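Local coordinates for MaoC family protein (Mycobacterium tuberculosis H37Rv, PDB 3KHP), which probably interconverts (3R)-3-hydroxyacyl thioesters and trans-2-enoyl thioesters as a dehydratase of the MaoC/hydratase 2 family, at residues L46-G51 with R203-R208; L59-E64 with D70-P75. All coordinates share one frame; numbering follows the deposited sequence.

Contact 1 is the more buried of the two, its centre about 13 Å from that of the chain. It joins helix 42-51 of the N-terminal family region to 203-208 of the MaoC-like region, far apart in sequence. Contact 2, its centre about 19 Å from that of the chain and partly buried, is local: helix 59-62 meets the loop that follows it. Both use bridging waters; the former pairs its water with leucine packing and has no direct hydrogen bond across, the latter adds a backbone hydrogen bond and a leucine over a phenyl ring. Their centres lie about 14 Å apart, and they meet where Ala-49 CB packs 3.2 Å from Phe-61 O. Both also reach the second subunit.

Contact 1: residues L46-G51 with R203-R208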
loop_
_atom_site.group_PDB
_atom_site.type_symbol
_atom_site.label_atom_id
_atom_site.label_comp_id
_atom_site.label_asym_id
_atom_site.label_seq_id
_atom_site.Cartn_x
_atom_site.Cartn_y
_atom_site.Cartn_z
ATOM N N LEU A 46 -4.003 -2.578 7.645
ATOM C CA LEU A 46 -2.563 -2.670 7.594
ATOM C C LEU A 46 -2.023 -1.813 6.438
ATOM O O LEU A 46 -1.122 -0.996 6.634
ATOM C CB LEU A 46 -2.126 -4.138 7.407
ATOM C CG LEU A 46 -2.386 -5.074 8.607
ATOM C CD1 LEU A 46 -2.267 -6.513 8.193
ATOM C CD2 LEU A 46 -1.503 -4.734 9.826
ATOM N N LEU A 47 -2.583 -2.005 5.242
ATOM C CA LEU A 47 -2.133 -1.254 4.071
ATOM C C LEU A 47 -2.261 0.252 4.258
ATOM O O LEU A 47 -1.412 1.022 3.769
ATOM C CB LEU A 47 -2.924 -1.690 2.825
ATOM C CG LEU A 47 -2.481 -1.061 1.508
ATOM C CD1 LEU A 47 -0.985 -1.140 1.316
ATOM C CD2 LEU A 47 -3.207 -1.717 0.310
ATOM N N TYR A 48 -3.326 0.662 4.949
ATOM C CA TYR A 48 -3.591 2.088 5.212
ATOM C C TYR A 48 -2.502 2.589 6.140
ATOM O O TYR A 48 -1.920 3.640 5.893
ATOM C CB TYR A 48 -4.982 2.294 5.850
ATOM C CG TYR A 48 -5.205 3.715 6.335
ATOM C CD1 TYR A 48 -5.650 4.705 5.467
ATOM C CD2 TYR A 48 -4.978 4.070 7.639
ATOM C CE1 TYR A 48 -5.783 6.019 5.874
ATOM C CE2 TYR A 48 -5.143 5.392 8.059
ATOM C CZ TYR A 48 -5.573 6.345 7.175
ATOM O OH TYR A 48 -5.765 7.630 7.577
ATOM N N ALA A 49 -2.269 1.871 7.236
ATOM C CA ALA A 49 -1.205 2.240 8.170
ATOM C C ALA A 49 0.133 2.481 7.436
ATOM O O ALA A 49 0.775 3.480 7.655
ATOM C CB ALA A 49 -1.017 1.153 9.261
ATOM N N ILE A 50 0.569 1.547 6.599
ATOM C CA ILE A 50 1.840 1.724 5.872
ATOM C C ILE A 50 1.686 2.919 4.945
ATOM O O ILE A 50 2.585 3.696 4.820
ATOM C CB ILE A 50 2.215 0.473 5.078
ATOM C CG1 ILE A 50 2.590 -0.671 6.032
ATOM C CG2 ILE A 50 3.366 0.745 4.122
ATOM C CD1 ILE A 50 2.433 -2.099 5.370
ATOM N N GLY A 51 0.488 3.075 4.363
ATOM C CA GLY A 51 0.145 4.219 3.543
ATOM C C GLY A 51 0.423 5.549 4.202
ATOM O O GLY A 51 0.902 6.466 3.545
ATOM N N ARG A 203 -2.228 5.454 -2.260
ATOM C CA ARG A 203 -3.303 5.418 -3.266
ATOM C C ARG A 203 -3.999 4.070 -3.341
ATOM O O ARG A 203 -5.091 3.950 -3.949
ATOM C CB ARG A 203 -2.762 5.863 -4.668
ATOM C CG ARG A 203 -1.765 4.950 -5.350
ATOM C CD ARG A 203 -1.010 5.633 -6.508
ATOM N NE ARG A 203 -1.924 6.018 -7.575
ATOM C CZ ARG A 203 -2.476 5.170 -8.451
ATOM N NH1 ARG A 203 -2.207 3.884 -8.409
ATOM N NH2 ARG A 203 -3.344 5.620 -9.360
ATOM N N LEU A 204 -3.389 3.045 -2.737
ATOM C CA LEU A 204 -3.999 1.742 -2.736
ATOM C C LEU A 204 -4.934 1.607 -1.550
ATOM O O LEU A 204 -5.509 0.563 -1.338
ATOM C CB LEU A 204 -2.951 0.643 -2.759
ATOM C CG LEU A 204 -2.003 0.700 -3.959
ATOM C CD1 LEU A 204 -1.041 -0.511 -3.957
ATOM C CD2 LEU A 204 -2.781 0.769 -5.291
ATOM N N SER A 205 -5.138 2.680 -0.795
ATOM C CA SER A 205 -6.311 2.724 0.076
ATOM C C SER A 205 -7.525 3.364 -0.657
ATOM O O SER A 205 -8.567 3.570 -0.034
ATOM C CB SER A 205 -6.006 3.451 1.402
ATOM O OG SER A 205 -5.063 2.713 2.174
ATOM N N GLY A 206 -7.394 3.664 -1.958
ATOM C CA GLY A 206 -8.569 3.953 -2.813
ATOM C C GLY A 206 -8.485 5.171 -3.712
ATOM O O GLY A 206 -9.130 5.197 -4.753
ATOM N N ASP A 207 -7.718 6.189 -3.325
ATOM C CA ASP A 207 -7.663 7.425 -4.119
ATOM C C ASP A 207 -6.578 7.367 -5.192
ATOM O O ASP A 207 -5.404 7.720 -4.984
ATOM C CB ASP A 207 -7.523 8.661 -3.240
ATOM C CG ASP A 207 -7.522 9.939 -4.033
ATOM O OD1 ASP A 207 -7.530 9.863 -5.255
ATOM O OD2 ASP A 207 -7.461 11.045 -3.452
ATOM N N ARG A 208 -7.013 6.938 -6.367
ATOM C CA ARG A 208 -6.127 6.690 -7.541
ATOM C C ARG A 208 -5.873 7.923 -8.395
ATOM O O ARG A 208 -5.264 7.829 -9.466
ATOM C CB ARG A 208 -6.754 5.600 -8.442
ATOM C CG ARG A 208 -7.093 4.293 -7.731
ATOM C CD ARG A 208 -5.830 3.559 -7.202
ATOM N NE ARG A 208 -6.142 2.186 -6.827
ATOM C CZ ARG A 208 -6.301 1.188 -7.687
ATOM N NH1 ARG A 208 -6.163 1.389 -8.992
ATOM N NH2 ARG A 208 -6.611 -0.016 -7.247
HETATM O O HOH W 1 -2.434 2.754 1.668
#
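Ser-205 presents its hydroxyl to helix 42-51 at Tyr-48: OG lies 3.4 Å from Tyr-48 CA and, 3.9 Å from Tyr-48 CD1, sits at the ring edge near its plane. With OG beside its own backbone N (chi1 -66°), the hydroxyl faces the helix backbone, where a water ties it to Leu-47 O. This water is 2.7 Å from Ser-205 OG and 2.9 Å from Leu-47 O, the same carbonyl that accepts the helical bond from Gly-51 N. The tyrosine side chain leads past the serine to hydrogen-bond Thr-76 through OH, while its ring packs edge-to-face with Tyr-77.

Next to this polar bridge the two leucines cross obliquely. With CG opposite its backbone N (chi1 -175°), Leu-47 reaches CD2 over to the 3-10 turn, 3.6 Å from Leu-204 O and 3.9 Å from Leu-204 CB; the outer branches of Leu-204 take no part. The turn belongs to the RLSGDRNPLH sequence characteristic of hydratase 2 enzymes, which in relatives supplies the catalytic Asp and His of the double hotdog fold. Helix 42-51 thus lies against the start of this motif.

Away from the helix, within the same motif, Arg-203 NH2 donates to Arg-208 O, with the acceptor 21° out of the guanidinium plane. Arg-208 CD lies 3.6 Å above one face of the Arg-203 guanidinium, offset toward its rim. Both arginines also form salt bridges to Glu-64 of the second subunit, whose Arg-43 NE donates to Leu-204 O.

Contact 2: residues L59-E64 with D70-P75; sequences LAFTTE and DQQVLP
Ala-60 O takes a hydrogen bond from Gln-72 N, 2.9 Å long with an N-H...O angle of 156°, and a CA-H...O contact from Gln-71 CA at 3.3 Å. The donor nitrogen stands tilted 33° from the carbonyl plane. This pins the loop 70-75 back along the short helix 59-62 that precedes it, in the hydratase 2 N-terminal region of a double hotdog protein.

Two waters join the same two segments. One links Phe-61 O, Gln-72 O and Gln-71 NE2; the other connects Glu-64 O to Gln-71 N. In Gln-71, CG opposite the backbone N (chi1 -166°) carries the extended chain past Ala-60 O and Thr-63 O, and OE1 ends 3.6 Å from Glu-64 CB. Gln-72 lays its CB 3.5 Å from Phe-61 CE1, its NE2 lies near Ala-60 CB, and OE1 goes on to Ala-251 N.

Beyond it, Leu-74 crosses Phe-61 at about a right angle. Val-243 of helix 231-245 also touches the Phe-61 side chain. Leu-74 CD2 makes a CH-pi contact over one ring face, 3.8 Å from the centroid and displaced toward the rim.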
loop_
_atom_site.group_PDB
_atom_site.type_symbol
_atom_site.label_atom_id
_atom_site.label_comp_id
_atom_site.label_asym_id
_atom_site.label_seq_id
_atom_site.Cartn_x
_atom_site.Cartn_y
_atom_site.Cartn_z
ATOM N N LEU A 59 4.474 -1.803 15.425
ATOM C CA LEU A 59 3.969 -3.054 14.915
ATOM C C LEU A 59 2.526 -3.330 15.216
ATOM O O LEU A 59 1.906 -4.199 14.618
ATOM C CB LEU A 59 4.810 -4.202 15.478
ATOM C CG LEU A 59 6.277 -4.211 15.046
ATOM C CD1 LEU A 59 7.034 -5.268 15.848
ATOM C CD2 LEU A 59 6.361 -4.436 13.539
ATOM N N ALA A 60 1.999 -2.620 16.162
ATOM C CA ALA A 60 0.568 -2.625 16.460
ATOM C C ALA A 60 -0.270 -2.119 15.301
ATOM O O ALA A 60 -1.392 -2.531 15.137
ATOM C CB ALA A 60 0.353 -1.743 17.699
ATOM N N PHE A 61 0.281 -1.241 14.474
ATOM C CA PHE A 61 -0.431 -0.704 13.295
ATOM C C PHE A 61 -0.069 -1.414 12.004
ATOM O O PHE A 61 -0.902 -1.450 11.088
ATOM C CB PHE A 61 -0.177 0.796 13.181
ATOM C CG PHE A 61 -0.625 1.541 14.394
ATOM C CD1 PHE A 61 -1.966 1.604 14.728
ATOM C CD2 PHE A 61 0.264 2.127 15.226
ATOM C CE1 PHE A 61 -2.395 2.270 15.883
ATOM C CE2 PHE A 61 -0.156 2.786 16.369
ATOM C CZ PHE A 61 -1.480 2.840 16.705
ATOM N N THR A 62 1.124 -2.032 11.944
ATOM C CA THR A 62 1.578 -2.694 10.704
ATOM C C THR A 62 1.607 -4.241 10.713
ATOM O O THR A 62 1.974 -4.873 9.717
ATOM C CB THR A 62 2.930 -2.153 10.351
ATOM O OG1 THR A 62 3.799 -2.268 11.495
ATOM C CG2 THR A 62 2.782 -0.670 9.996
ATOM N N THR A 63 1.201 -4.847 11.824
ATOM C CA THR A 63 1.107 -6.289 11.911
ATOM C C THR A 63 -0.088 -6.728 12.755
ATOM O O THR A 63 -0.498 -6.036 13.710
ATOM C CB THR A 63 2.381 -6.938 12.532
ATOM O OG1 THR A 63 2.514 -6.547 13.924
ATOM C CG2 THR A 63 3.642 -6.585 11.720
ATOM N N GLU A 64 -0.599 -7.908 12.412
ATOM C CA GLU A 64 -1.728 -8.509 13.096
ATOM C C GLU A 64 -1.394 -9.723 13.954
ATOM O O GLU A 64 -2.247 -10.140 14.763
ATOM C CB GLU A 64 -2.785 -8.923 12.087
ATOM C CG GLU A 64 -2.596 -10.247 11.423
ATOM C CD GLU A 64 -1.467 -10.271 10.401
ATOM O OE1 GLU A 64 -0.636 -9.340 10.347
ATOM O OE2 GLU A 64 -1.416 -11.265 9.659
ATOM N N ASP A 70 -1.870 -6.828 19.798
ATOM C CA ASP A 70 -3.138 -6.845 19.043
ATOM C C ASP A 70 -3.072 -5.724 18.036
ATOM O O ASP A 70 -2.641 -4.645 18.380
ATOM C CB ASP A 70 -4.315 -6.588 19.977
ATOM C CG ASP A 70 -4.537 -7.709 20.922
ATOM O OD1 ASP A 70 -4.566 -8.858 20.433
ATOM O OD2 ASP A 70 -4.671 -7.443 22.143
ATOM N N GLN A 71 -3.530 -5.971 16.817
ATOM C CA GLN A 71 -3.612 -4.889 15.844
ATOM C C GLN A 71 -4.518 -3.781 16.364
ATOM O O GLN A 71 -5.610 -4.049 16.870
ATOM C CB GLN A 71 -4.142 -5.386 14.493
ATOM C CG GLN A 71 -3.908 -4.360 13.386
ATOM C CD GLN A 71 -4.549 -4.766 12.131
ATOM O OE1 GLN A 71 -4.805 -5.953 11.921
ATOM N NE2 GLN A 71 -4.814 -3.802 11.254
ATOM N N GLN A 72 -4.032 -2.554 16.277
ATOM C CA GLN A 72 -4.839 -1.351 16.385
ATOM C C GLN A 72 -5.009 -0.679 14.984
ATOM O O GLN A 72 -4.153 -0.816 14.108
ATOM C CB GLN A 72 -4.147 -0.349 17.307
ATOM C CG GLN A 72 -3.965 -0.832 18.720
ATOM C CD GLN A 72 -3.428 0.242 19.626
ATOM O OE1 GLN A 72 -4.048 1.283 19.787
ATOM N NE2 GLN A 72 -2.269 -0.010 20.236
ATOM N N VAL A 73 -6.106 0.064 14.811
ATOM C CA VAL A 73 -6.445 0.744 13.560
ATOM C C VAL A 73 -6.327 2.231 13.771
ATOM O O VAL A 73 -6.825 2.769 14.746
ATOM C CB VAL A 73 -7.867 0.382 13.118
ATOM C CG1 VAL A 73 -8.242 1.149 11.833
ATOM C CG2 VAL A 73 -7.946 -1.099 12.879
ATOM N N LEU A 74 -5.639 2.927 12.888
ATOM C CA LEU A 74 -5.548 4.370 13.100
ATOM C C LEU A 74 -6.930 5.025 12.980
ATOM O O LEU A 74 -7.780 4.599 12.176
ATOM C CB LEU A 74 -4.557 5.002 12.154
ATOM C CG LEU A 74 -3.121 4.547 12.358
ATOM C CD1 LEU A 74 -2.292 4.858 11.137
ATOM C CD2 LEU A 74 -2.564 5.135 13.597
ATOM N N PRO A 75 -7.205 6.019 13.827
ATOM C CA PRO A 75 -8.578 6.559 13.808
ATOM C C PRO A 75 -8.833 7.361 12.539
ATOM O O PRO A 75 -9.975 7.435 12.089
ATOM C CB PRO A 75 -8.658 7.428 15.073
ATOM C CG PRO A 75 -7.250 7.727 15.433
ATOM C CD PRO A 75 -6.442 6.505 14.984
HETATM O O HOH W 2 -3.655 -1.121 11.523
HETATM O O HOH W 3 -4.246 -8.549 15.774
#